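Long-range contacts in 5'-tyrosyl-DNA phosphodiesterase (Caenorhabditis elegans, PDB 4FVA), which belongs to the endonuclease/exonuclease/phosphatase family and binds a magnesium ion within a DNase I-like fold of two packed beta sheets: residues V16-D22 / P244-I250; L48-V54 / Q78-L84; K119-T125 / A158-G164; A183-A187 / K226-T230. All blocks are in the same frame, centred on the assembly; numbering follows the deposited sequence.

How the interactions relate
Interactions 1, 2 and 3 are buried, whereas interaction 4 lies farther out and is only partly covered. Interactions 1 and 2 share a sheet: strands 13-20 and 47-53 run side by side in it, joined where Met-17 O meets Phe-49 N at 2.7 Å, and the two contacts supply Asp-22 and Glu-52 to one magnesium ion. Interaction 3 is a regular parallel pair in the second sheet, facing the first; Asn-124 OD1 reaches across to Gln-51 NE2 at 3.0 Å. Backbone hydrogen bonds run through these three, while interaction 4 packs a short helix on the edge strand 226-232 by apolar and aromatic contact, meeting interaction 1 at Phe-229 and Ile-250.

Interaction 1: V16-D22 / P244-I250; sequences VMSWNID and PSDHWAI. With MG (magnesium ion), chain F.
Ala-249 fills the apolar centre: its CB lies over the Trp-19 indole, 3.5 Å from the centroid of the five-membered ring, and 3.5 Å from CE of extended Met-17 (t, t, t). Trp-19 CZ2 touches Pro-244 CB at 3.7 Å. Strands 16-20 and 249-250, from the first and last strands of a DNase I-like sheet, pair antiparallel: Ser-18 N to Ile-250 O and Ile-250 N to Ser-18 O are both 2.9 Å. The regular pairing stops there, but loop 244-248 keeps alongside 19-22 toward the metal site. Trp-19 NE1 donates to His-247 O (2.9 Å). Asn-20 (chi1 t) lays CB over the His-247 ring, 3.8 Å from its centroid; His-247 ND1 pairs with Asp-216. Ser-245 OG donates to Asn-20 O at 2.5 Å and accepts from His-247 N, an ST turn, while Asn-20 OD1 takes Asp-22 N in an Asx turn. Asp-22 (phi 56°) binds magnesium through OD1 at 2.4 Å. A metal-bound water lies 2.6 Å from Asp-246 OD1, and Asp-246 OD2 is hydrogen-bonded to Trp-197. With Asp-22 OD2 and Asp-246 OD1 3.3 Å apart, the crowding is consistent with a cation and its waters offsetting like charge, Asp-22 binding directly and Asp-246 through water.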
# COMPACT_ATOMS: atom_id res chain seq x y z
N VAL A 16 2.78 -8.95 1.82
CA VAL A 16 2.55 -7.70 1.12
C VAL A 16 2.63 -6.57 2.13
O VAL A 16 1.97 -6.60 3.18
CB VAL A 16 1.18 -7.66 0.44
CG1 VAL A 16 1.02 -6.33 -0.33
CG2 VAL A 16 1.01 -8.85 -0.50
N MET A 17 3.47 -5.59 1.82
CA MET A 17 3.68 -4.42 2.66
C MET A 17 3.24 -3.20 1.88
O MET A 17 3.44 -3.13 0.67
CB MET A 17 5.16 -4.31 3.04
CG MET A 17 5.50 -3.08 3.88
SD MET A 17 7.18 -3.24 4.48
CE MET A 17 7.53 -1.55 4.95
N SER A 18 2.59 -2.25 2.57
CA SER A 18 2.15 -0.99 1.94
C SER A 18 2.51 0.19 2.83
O SER A 18 2.34 0.13 4.06
CB SER A 18 0.65 -1.01 1.68
OG SER A 18 0.22 0.21 1.09
N TRP A 19 2.98 1.28 2.22
CA TRP A 19 3.51 2.40 2.99
C TRP A 19 3.41 3.72 2.25
O TRP A 19 3.94 3.86 1.14
CB TRP A 19 4.98 2.13 3.34
CG TRP A 19 5.48 2.81 4.57
CD1 TRP A 19 4.81 3.73 5.36
CD2 TRP A 19 6.77 2.63 5.18
NE1 TRP A 19 5.61 4.11 6.41
CE2 TRP A 19 6.81 3.45 6.33
CE3 TRP A 19 7.89 1.84 4.86
CZ2 TRP A 19 7.93 3.50 7.17
CZ3 TRP A 19 9.00 1.90 5.70
CH2 TRP A 19 9.01 2.72 6.84
N ASN A 20 2.73 4.68 2.87
CA ASN A 20 2.79 6.05 2.39
C ASN A 20 4.04 6.64 3.00
O ASN A 20 4.11 6.80 4.23
CB ASN A 20 1.53 6.82 2.79
CG ASN A 20 1.60 8.28 2.41
OD1 ASN A 20 2.67 8.89 2.42
ND2 ASN A 20 0.45 8.86 2.05
N ILE A 21 5.03 6.94 2.17
CA ILE A 21 6.34 7.33 2.70
C ILE A 21 6.53 8.85 2.85
O ILE A 21 7.64 9.34 3.15
CB ILE A 21 7.50 6.69 1.91
CG1 ILE A 21 7.54 7.17 0.47
CG2 ILE A 21 7.41 5.12 2.01
CD1 ILE A 21 8.68 6.60 -0.33
N ASP A 22 5.45 9.61 2.66
CA ASP A 22 5.49 11.03 3.00
C ASP A 22 6.61 11.73 2.26
O ASP A 22 7.34 12.54 2.84
CB ASP A 22 5.67 11.18 4.51
CG ASP A 22 5.28 12.55 5.04
OD1 ASP A 22 4.64 13.32 4.30
OD2 ASP A 22 5.62 12.85 6.22
N PRO A 244 10.22 7.65 9.85
CA PRO A 244 10.42 7.61 8.40
C PRO A 244 9.29 8.31 7.66
O PRO A 244 9.50 8.99 6.66
CB PRO A 244 10.42 6.11 8.09
CG PRO A 244 10.91 5.46 9.36
CD PRO A 244 10.29 6.31 10.46
N SER A 245 8.08 8.15 8.19
CA SER A 245 6.88 8.72 7.58
C SER A 245 5.89 9.09 8.66
O SER A 245 5.99 8.60 9.78
CB SER A 245 6.25 7.70 6.62
OG SER A 245 5.01 8.16 6.13
N ASP A 246 4.91 9.93 8.33
CA ASP A 246 3.82 10.20 9.26
C ASP A 246 2.82 9.05 9.29
O ASP A 246 1.89 9.06 10.11
CB ASP A 246 3.13 11.54 8.95
CG ASP A 246 2.44 11.55 7.61
OD1 ASP A 246 2.97 10.94 6.64
OD2 ASP A 246 1.36 12.17 7.51
N HIS A 247 2.98 8.09 8.37
CA HIS A 247 2.22 6.82 8.38
C HIS A 247 3.07 5.63 8.88
O HIS A 247 4.27 5.57 8.59
CB HIS A 247 1.72 6.44 6.98
CG HIS A 247 0.65 7.34 6.43
ND1 HIS A 247 -0.64 6.91 6.22
CD2 HIS A 247 0.70 8.63 6.01
CE1 HIS A 247 -1.36 7.91 5.72
NE2 HIS A 247 -0.57 8.96 5.58
N TRP A 248 2.45 4.69 9.58
CA TRP A 248 3.08 3.40 9.81
C TRP A 248 2.92 2.58 8.54
O TRP A 248 1.98 2.78 7.78
CB TRP A 248 2.42 2.64 10.97
CG TRP A 248 2.28 3.41 12.26
CD1 TRP A 248 1.22 3.37 13.13
CD2 TRP A 248 3.24 4.32 12.83
NE1 TRP A 248 1.47 4.19 14.21
CE2 TRP A 248 2.70 4.78 14.05
CE3 TRP A 248 4.50 4.77 12.43
CZ2 TRP A 248 3.37 5.70 14.87
CZ3 TRP A 248 5.17 5.68 13.25
CH2 TRP A 248 4.60 6.13 14.45
N ALA A 249 3.83 1.64 8.30
CA ALA A 249 3.63 0.72 7.18
C ALA A 249 2.73 -0.42 7.63
O ALA A 249 2.73 -0.79 8.81
CB ALA A 249 4.98 0.18 6.69
N ILE A 250 1.93 -0.97 6.72
CA ILE A 250 1.21 -2.20 7.03
C ILE A 250 1.92 -3.35 6.34
O ILE A 250 2.51 -3.19 5.27
CB ILE A 250 -0.30 -2.15 6.67
CG1 ILE A 250 -0.53 -1.92 5.18
CG2 ILE A 250 -1.01 -1.07 7.49
CD1 ILE A 250 -2.01 -1.93 4.81
MG MG F . 2.54 13.61 3.26
O HOH W 1 1.20 3.66 5.15
O HOH W 2 2.30 11.28 4.14
O HOH W 3 2.87 16.14 3.37

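Interaction 2: L48-V54 / Q78-L84; sequences LFLQEVV and QYYTAIL. With MG (magnesium ion), chain F.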
# COMPACT_ATOMS: atom_id res chain seq x y z
N LEU A 48 5.79 -5.00 -2.30
CA LEU A 48 5.74 -3.74 -1.58
C LEU A 48 5.01 -2.68 -2.39
O LEU A 48 5.37 -2.41 -3.53
CB LEU A 48 7.15 -3.27 -1.23
CG LEU A 48 7.32 -1.87 -0.65
CD1 LEU A 48 6.76 -1.81 0.79
CD2 LEU A 48 8.80 -1.43 -0.68
N PHE A 49 3.98 -2.09 -1.78
CA PHE A 49 3.28 -0.92 -2.32
C PHE A 49 3.78 0.37 -1.66
O PHE A 49 3.81 0.45 -0.44
CB PHE A 49 1.77 -1.03 -2.03
CG PHE A 49 1.05 -2.10 -2.80
CD1 PHE A 49 1.71 -2.91 -3.71
CD2 PHE A 49 -0.32 -2.30 -2.60
CE1 PHE A 49 1.02 -3.89 -4.43
CE2 PHE A 49 -1.02 -3.28 -3.31
CZ PHE A 49 -0.35 -4.08 -4.23
N LEU A 50 4.15 1.37 -2.46
CA LEU A 50 4.48 2.70 -1.91
C LEU A 50 3.53 3.76 -2.45
O LEU A 50 3.09 3.67 -3.60
CB LEU A 50 5.91 3.10 -2.26
CG LEU A 50 7.02 2.15 -1.82
CD1 LEU A 50 8.37 2.67 -2.31
CD2 LEU A 50 7.01 2.03 -0.29
N GLN A 51 3.24 4.78 -1.63
CA GLN A 51 2.52 5.96 -2.07
C GLN A 51 3.27 7.23 -1.65
O GLN A 51 4.10 7.19 -0.73
CB GLN A 51 1.09 5.97 -1.50
CG GLN A 51 0.31 4.68 -1.69
CD GLN A 51 0.55 3.66 -0.60
OE1 GLN A 51 0.75 4.01 0.57
NE2 GLN A 51 0.53 2.36 -0.98
N GLU A 52 2.96 8.35 -2.30
CA GLU A 52 3.67 9.61 -2.07
C GLU A 52 5.17 9.46 -2.23
O GLU A 52 5.95 9.95 -1.41
CB GLU A 52 3.33 10.22 -0.70
CG GLU A 52 2.08 11.08 -0.74
CD GLU A 52 1.89 11.91 0.50
OE1 GLU A 52 2.84 12.63 0.91
OE2 GLU A 52 0.78 11.81 1.07
N VAL A 53 5.58 8.77 -3.29
CA VAL A 53 6.98 8.71 -3.69
C VAL A 53 7.25 9.98 -4.49
O VAL A 53 6.40 10.39 -5.28
CB VAL A 53 7.23 7.48 -4.57
CG1 VAL A 53 8.71 7.36 -4.90
CG2 VAL A 53 6.71 6.22 -3.85
N VAL A 54 8.42 10.59 -4.29
CA VAL A 54 8.84 11.78 -5.05
C VAL A 54 10.18 11.56 -5.74
O VAL A 54 10.94 10.67 -5.37
CB VAL A 54 8.90 13.04 -4.15
CG1 VAL A 54 7.53 13.35 -3.55
CG2 VAL A 54 9.95 12.87 -3.04
N GLN A 78 4.59 15.30 -9.64
CA GLN A 78 4.92 15.83 -8.29
C GLN A 78 5.11 14.70 -7.26
O GLN A 78 6.04 14.72 -6.45
CB GLN A 78 3.85 16.80 -7.82
CG GLN A 78 4.18 17.51 -6.50
CD GLN A 78 2.98 18.20 -5.89
OE1 GLN A 78 1.92 18.27 -6.51
NE2 GLN A 78 3.12 18.68 -4.65
N TYR A 79 4.18 13.75 -7.25
CA TYR A 79 4.32 12.54 -6.43
C TYR A 79 3.53 11.39 -7.08
O TYR A 79 2.67 11.63 -7.93
CB TYR A 79 3.90 12.79 -4.98
CG TYR A 79 2.48 13.25 -4.81
CD1 TYR A 79 2.09 14.53 -5.19
CD2 TYR A 79 1.52 12.41 -4.24
CE1 TYR A 79 0.78 14.96 -5.02
CE2 TYR A 79 0.22 12.83 -4.07
CZ TYR A 79 -0.15 14.11 -4.46
OH TYR A 79 -1.46 14.52 -4.28
N TYR A 80 3.85 10.16 -6.71
CA TYR A 80 3.30 9.02 -7.43
C TYR A 80 3.42 7.75 -6.58
O TYR A 80 3.83 7.83 -5.41
CB TYR A 80 4.01 8.86 -8.79
CG TYR A 80 5.53 9.00 -8.70
CD1 TYR A 80 6.34 7.90 -8.45
CD2 TYR A 80 6.14 10.24 -8.85
CE1 TYR A 80 7.74 8.03 -8.34
CE2 TYR A 80 7.52 10.38 -8.76
CZ TYR A 80 8.31 9.28 -8.50
OH TYR A 80 9.69 9.43 -8.40
N THR A 81 3.01 6.61 -7.12
CA THR A 81 3.09 5.38 -6.34
C THR A 81 4.10 4.41 -6.95
O THR A 81 4.59 4.64 -8.06
CB THR A 81 1.71 4.70 -6.21
OG1 THR A 81 1.25 4.33 -7.51
CG2 THR A 81 0.71 5.66 -5.57
N ALA A 82 4.40 3.34 -6.24
CA ALA A 82 5.30 2.33 -6.78
C ALA A 82 4.84 0.95 -6.32
O ALA A 82 4.28 0.79 -5.23
CB ALA A 82 6.74 2.59 -6.35
N ILE A 83 5.11 -0.05 -7.16
CA ILE A 83 4.93 -1.44 -6.76
C ILE A 83 6.27 -2.13 -6.98
O ILE A 83 6.83 -2.06 -8.08
CB ILE A 83 3.82 -2.14 -7.59
CG1 ILE A 83 2.48 -1.39 -7.44
CG2 ILE A 83 3.67 -3.63 -7.19
CD1 ILE A 83 1.35 -1.98 -8.25
N LEU A 84 6.79 -2.76 -5.93
CA LEU A 84 8.04 -3.50 -6.03
C LEU A 84 7.73 -4.97 -5.83
O LEU A 84 7.03 -5.34 -4.88
CB LEU A 84 9.07 -3.04 -4.99
CG LEU A 84 9.63 -1.61 -5.09
CD1 LEU A 84 8.60 -0.56 -4.65
CD2 LEU A 84 10.92 -1.49 -4.28
MG MG F . 2.54 13.61 3.26
O HOH W 3 2.87 16.14 3.37
O HOH W 2 2.30 11.28 4.14
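Two neighbouring strands of a DNase I-like sheet run antiparallel here, at 170°, their pairing interrupted by a G1 beta bulge beside the magnesium site. Leu-48 opens with two hydrogen bonds to Leu-84, N to O at 2.9 Å and O to N at 2.8 Å, and its CD2 lies 4.1 Å from Leu-84 CD1. Phe-49 and Ile-83 form a non-hydrogen-bonded pair whose side chains turn to the other face, where Phe-49 CE1 meets Ile-83 CG2 at 3.8 Å and Leu-122 of strand 118-126 adds to the packing. Leu-50 pairs with Ala-82 through N to O (2.8 Å) and O to N (3.0 Å), and its CD1 reaches Leu-84 CD1 at 4.0 Å. Gln-51 NE2 is hydrogen-bonded to Asn-124 and Ser-18. At Glu-52 the chain takes phi/psi of 53/46°, so that Glu-52 and Val-53 both lie opposite Tyr-80 and the register slips by one. CA-to-CB of Glu-52 points away from the partner strand; CG still touches Tyr-79 CD2 (3.8 Å), OE1 binds the metal at 2.6 Å, and OE2 pairs with Asn-20. Val-53 resumes the pairing: its N donates to Tyr-80 O (2.9 Å), and its own O accepts from Tyr-80 N (2.9 Å) while lying over the Tyr-80 ring. Val-54 CG1 stands 3.5 Å from Gln-78 O and 3.9 Å from Tyr-79 CB.

Interaction 3: K119-T125 / A158-G164; sequences KVFLLNT and ALVFFGG
Six backbone hydrogen bonds tie strand 119-125 to strand 159-163, running alternately from one strand and the other: Leu-159 N to Lys-119 O (2.9 Å), Phe-121 N to Leu-159 O (2.9 Å), Phe-161 N to Phe-121 O (2.9 Å), Leu-123 N to Phe-161 O (2.8 Å), Gly-163 N to Leu-123 O (3.0 Å) and Thr-125 N to Gly-163 O (3.0 Å). The strands are parallel, their axes 9° apart and 4.7 Å at closest approach, and the register is unbroken from Val-120 opposite Leu-159 to Thr-125 opposite Gly-164. Both belong to a beta-alpha-beta crossover in which helix 134-154 connects them and covers one face of the sheet, the face bearing Phe-121, Leu-123, Val-160 and Phe-162. There Leu-123 (m, chi2 p) sets CD1 3.8 Å from Val-160 CG1 and CB 3.8 Å from Phe-162 CD1, and Phe-121 CB lies 4.2 Å from Val-160 CG2. On the face turned to the other sheet sit Val-120, Leu-122, Asn-124, Leu-159 and Phe-161; Leu-122 (m, t) brings CD2 to the edge of the Phe-161 ring, 3.8 Å from its CD2, while Asn-124 (chi1 t) bonds across to Gln-51 and Leu-50. At the corner Gly-164 has phi/psi of 131/-151°, where a CB would clash with Thr-125 O, and its CA lies 3.5 Å from Thr-125 O.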
# COMPACT_ATOMS: atom_id res chain seq x y z
N LYS A 119 -1.38 -16.94 -10.62
CA LYS A 119 -1.71 -15.66 -11.21
C LYS A 119 -1.90 -14.66 -10.08
O LYS A 119 -2.56 -14.96 -9.09
CB LYS A 119 -2.99 -15.77 -12.04
CG LYS A 119 -3.29 -14.57 -12.89
CD LYS A 119 -2.39 -14.54 -14.14
CE LYS A 119 -2.76 -13.41 -15.09
NZ LYS A 119 -1.96 -13.46 -16.34
N VAL A 120 -1.31 -13.47 -10.23
CA VAL A 120 -1.40 -12.45 -9.18
C VAL A 120 -1.72 -11.09 -9.78
O VAL A 120 -1.06 -10.67 -10.73
CB VAL A 120 -0.08 -12.33 -8.39
CG1 VAL A 120 -0.24 -11.30 -7.29
CG2 VAL A 120 0.32 -13.67 -7.81
N PHE A 121 -2.73 -10.42 -9.24
CA PHE A 121 -3.03 -9.03 -9.59
C PHE A 121 -2.73 -8.13 -8.40
O PHE A 121 -3.17 -8.41 -7.28
CB PHE A 121 -4.50 -8.86 -10.03
CG PHE A 121 -4.81 -9.49 -11.37
CD1 PHE A 121 -5.06 -10.85 -11.47
CD2 PHE A 121 -4.89 -8.69 -12.51
CE1 PHE A 121 -5.36 -11.43 -12.72
CE2 PHE A 121 -5.20 -9.25 -13.75
CZ PHE A 121 -5.43 -10.63 -13.86
N LEU A 122 -1.98 -7.07 -8.65
CA LEU A 122 -1.60 -6.12 -7.61
C LEU A 122 -2.20 -4.78 -7.98
O LEU A 122 -1.90 -4.25 -9.06
CB LEU A 122 -0.07 -6.00 -7.52
CG LEU A 122 0.68 -7.31 -7.27
CD1 LEU A 122 2.20 -7.10 -7.18
CD2 LEU A 122 0.14 -7.96 -6.01
N LEU A 123 -3.03 -4.23 -7.10
CA LEU A 123 -3.66 -2.94 -7.33
C LEU A 123 -3.34 -1.97 -6.19
O LEU A 123 -3.76 -2.18 -5.05
CB LEU A 123 -5.18 -3.10 -7.47
CG LEU A 123 -5.68 -3.97 -8.63
CD1 LEU A 123 -5.65 -5.46 -8.27
CD2 LEU A 123 -7.08 -3.54 -9.05
N ASN A 124 -2.57 -0.93 -6.51
CA ASN A 124 -2.06 0.02 -5.54
C ASN A 124 -2.61 1.41 -5.85
O ASN A 124 -2.55 1.87 -7.00
CB ASN A 124 -0.52 0.03 -5.61
CG ASN A 124 0.12 0.96 -4.59
OD1 ASN A 124 -0.48 1.31 -3.58
ND2 ASN A 124 1.37 1.38 -4.87
N THR A 125 -3.13 2.08 -4.82
CA THR A 125 -3.70 3.40 -5.02
C THR A 125 -3.47 4.30 -3.83
O THR A 125 -3.15 3.84 -2.74
CB THR A 125 -5.22 3.35 -5.34
OG1 THR A 125 -5.65 4.63 -5.81
CG2 THR A 125 -6.02 2.97 -4.08
N ALA A 158 -7.18 -16.79 -9.16
CA ALA A 158 -6.07 -15.83 -9.01
C ALA A 158 -6.00 -15.23 -7.61
O ALA A 158 -7.00 -15.14 -6.89
CB ALA A 158 -6.15 -14.71 -10.04
N LEU A 159 -4.79 -14.82 -7.22
CA LEU A 159 -4.63 -14.00 -6.01
C LEU A 159 -4.76 -12.54 -6.42
O LEU A 159 -4.10 -12.10 -7.36
CB LEU A 159 -3.24 -14.21 -5.41
CG LEU A 159 -3.08 -15.15 -4.22
CD1 LEU A 159 -1.64 -15.11 -3.71
CD2 LEU A 159 -4.05 -14.75 -3.13
N VAL A 160 -5.64 -11.81 -5.75
CA VAL A 160 -5.80 -10.39 -6.03
C VAL A 160 -5.54 -9.59 -4.74
O VAL A 160 -6.19 -9.84 -3.70
CB VAL A 160 -7.22 -10.08 -6.58
CG1 VAL A 160 -7.35 -8.60 -6.87
CG2 VAL A 160 -7.50 -10.89 -7.84
N PHE A 161 -4.61 -8.65 -4.80
CA PHE A 161 -4.34 -7.75 -3.67
C PHE A 161 -4.67 -6.31 -4.05
O PHE A 161 -4.10 -5.75 -5.00
CB PHE A 161 -2.88 -7.84 -3.20
CG PHE A 161 -2.50 -9.21 -2.67
CD1 PHE A 161 -3.04 -9.67 -1.49
CD2 PHE A 161 -1.63 -10.03 -3.38
CE1 PHE A 161 -2.72 -10.93 -1.00
CE2 PHE A 161 -1.29 -11.30 -2.91
CZ PHE A 161 -1.84 -11.75 -1.71
N PHE A 162 -5.58 -5.71 -3.30
CA PHE A 162 -5.91 -4.30 -3.52
C PHE A 162 -5.75 -3.47 -2.25
O PHE A 162 -6.26 -3.85 -1.19
CB PHE A 162 -7.33 -4.13 -4.03
CG PHE A 162 -7.83 -2.73 -3.89
CD1 PHE A 162 -7.35 -1.72 -4.71
CD2 PHE A 162 -8.75 -2.42 -2.91
CE1 PHE A 162 -7.80 -0.41 -4.56
CE2 PHE A 162 -9.21 -1.11 -2.75
CZ PHE A 162 -8.72 -0.11 -3.58
N GLY A 163 -5.06 -2.33 -2.36
CA GLY A 163 -4.93 -1.44 -1.22
C GLY A 163 -4.00 -0.26 -1.45
O GLY A 163 -3.77 0.18 -2.59
N GLY A 164 -3.45 0.25 -0.35
CA GLY A 164 -2.60 1.41 -0.35
C GLY A 164 -3.08 2.37 0.71
O GLY A 164 -3.66 1.96 1.73

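Interaction 4: A183-A187 / K226-T230; sequences AWEAA and KVKFT
Apolar packing does most of the work where the single helical turn 183-186, closed by its own bond from Ala-187 N to Ala-183 O (3.0 Å), sits against strand 226-230. Val-227 (chi1 p) and Phe-229 (chi1 t), alternate residues of the strand, both point CB toward the helix. Val-227 CG1 touches Ala-186 CB at 3.6 Å and Val-227 CG2 lies 4.1 Å from Ala-183 CB; Ala-187 CB rests 3.6 Å from Phe-229 CB, and its CA is 5.4 Å from that of Lys-228. The aromatic contact is T-shaped: Trp-184 (chi1 t) turns its edge to the Phe-229 face, five-membered ring and phenyl centroids 5.3 Å apart and planes at 71°, with Trp-184 CB over the same face, 4.0 Å from the centroid, in a CH-pi contact. The polar link between the segments is slight: a water accepts from Val-227 N at 3.2 Å and donates weakly to Ala-186 O. Strand 226-232, outermost in its sheet, pairs with 249-255, while the turn lies beside strand 212-221 of the other sheet, whose Trp-220 touches both Ala-186 and Val-227.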
# COMPACT_ATOMS: atom_id res chain seq x y z
N ALA A 183 -7.56 -7.38 5.13
CA ALA A 183 -6.48 -8.13 5.78
C ALA A 183 -6.43 -7.90 7.29
O ALA A 183 -6.25 -8.84 8.06
CB ALA A 183 -5.14 -7.80 5.13
N TRP A 184 -6.55 -6.65 7.72
CA TRP A 184 -6.51 -6.37 9.14
C TRP A 184 -7.64 -7.03 9.91
O TRP A 184 -7.44 -7.56 11.01
CB TRP A 184 -6.53 -4.87 9.41
CG TRP A 184 -6.66 -4.57 10.88
CD1 TRP A 184 -5.69 -4.70 11.83
CD2 TRP A 184 -7.82 -4.06 11.55
NE1 TRP A 184 -6.18 -4.31 13.06
CE2 TRP A 184 -7.48 -3.90 12.91
CE3 TRP A 184 -9.11 -3.71 11.12
CZ2 TRP A 184 -8.40 -3.43 13.86
CZ3 TRP A 184 -10.02 -3.23 12.07
CH2 TRP A 184 -9.65 -3.09 13.42
N GLU A 185 -8.84 -6.95 9.34
CA GLU A 185 -10.01 -7.58 9.94
C GLU A 185 -9.87 -9.09 9.99
O GLU A 185 -10.10 -9.70 11.03
CB GLU A 185 -11.28 -7.22 9.17
CG GLU A 185 -11.74 -5.79 9.31
CD GLU A 185 -12.94 -5.52 8.44
OE1 GLU A 185 -13.43 -4.37 8.41
OE2 GLU A 185 -13.40 -6.47 7.78
N ALA A 186 -9.48 -9.69 8.87
CA ALA A 186 -9.32 -11.14 8.78
C ALA A 186 -8.22 -11.67 9.69
O ALA A 186 -8.21 -12.85 10.05
CB ALA A 186 -9.06 -11.56 7.33
N ALA A 187 -7.28 -10.80 10.05
CA ALA A 187 -6.21 -11.21 10.95
C ALA A 187 -6.67 -11.14 12.41
O ALA A 187 -5.95 -11.59 13.30
CB ALA A 187 -4.97 -10.35 10.74
N LYS A 226 -5.77 -17.56 5.12
CA LYS A 226 -5.27 -17.04 6.39
C LYS A 226 -4.32 -15.86 6.18
O LYS A 226 -3.65 -15.76 5.14
CB LYS A 226 -4.60 -18.14 7.20
CG LYS A 226 -5.56 -19.21 7.70
CD LYS A 226 -4.83 -20.28 8.49
CE LYS A 226 -4.10 -21.25 7.57
NZ LYS A 226 -4.15 -22.64 8.09
N VAL A 227 -4.27 -14.98 7.16
CA VAL A 227 -3.45 -13.78 7.05
C VAL A 227 -2.92 -13.35 8.42
O VAL A 227 -3.63 -13.39 9.42
CB VAL A 227 -4.24 -12.61 6.38
CG1 VAL A 227 -5.53 -12.34 7.12
CG2 VAL A 227 -3.39 -11.34 6.29
N LYS A 228 -1.64 -12.97 8.45
CA LYS A 228 -1.08 -12.31 9.62
C LYS A 228 -0.81 -10.83 9.27
O LYS A 228 -0.46 -10.52 8.14
CB LYS A 228 0.21 -13.03 10.04
CG LYS A 228 -0.06 -14.31 10.82
CD LYS A 228 1.17 -15.19 10.95
CE LYS A 228 1.06 -16.09 12.18
NZ LYS A 228 2.13 -17.14 12.19
N PHE A 229 -0.95 -9.94 10.25
CA PHE A 229 -0.92 -8.50 10.00
C PHE A 229 -0.15 -7.77 11.10
O PHE A 229 -0.43 -7.95 12.28
CB PHE A 229 -2.36 -7.96 9.92
CG PHE A 229 -2.46 -6.51 9.43
CD1 PHE A 229 -2.19 -5.45 10.29
CD2 PHE A 229 -2.84 -6.24 8.13
CE1 PHE A 229 -2.30 -4.13 9.85
CE2 PHE A 229 -2.95 -4.94 7.67
CZ PHE A 229 -2.67 -3.87 8.52
N THR A 230 0.86 -7.00 10.70
CA THR A 230 1.64 -6.19 11.66
C THR A 230 1.84 -4.77 11.15
O THR A 230 1.59 -4.48 9.98
CB THR A 230 3.04 -6.78 11.93
OG1 THR A 230 3.83 -6.68 10.74
CG2 THR A 230 2.95 -8.24 12.36
O HOH W 4 -6.29 -15.66 9.48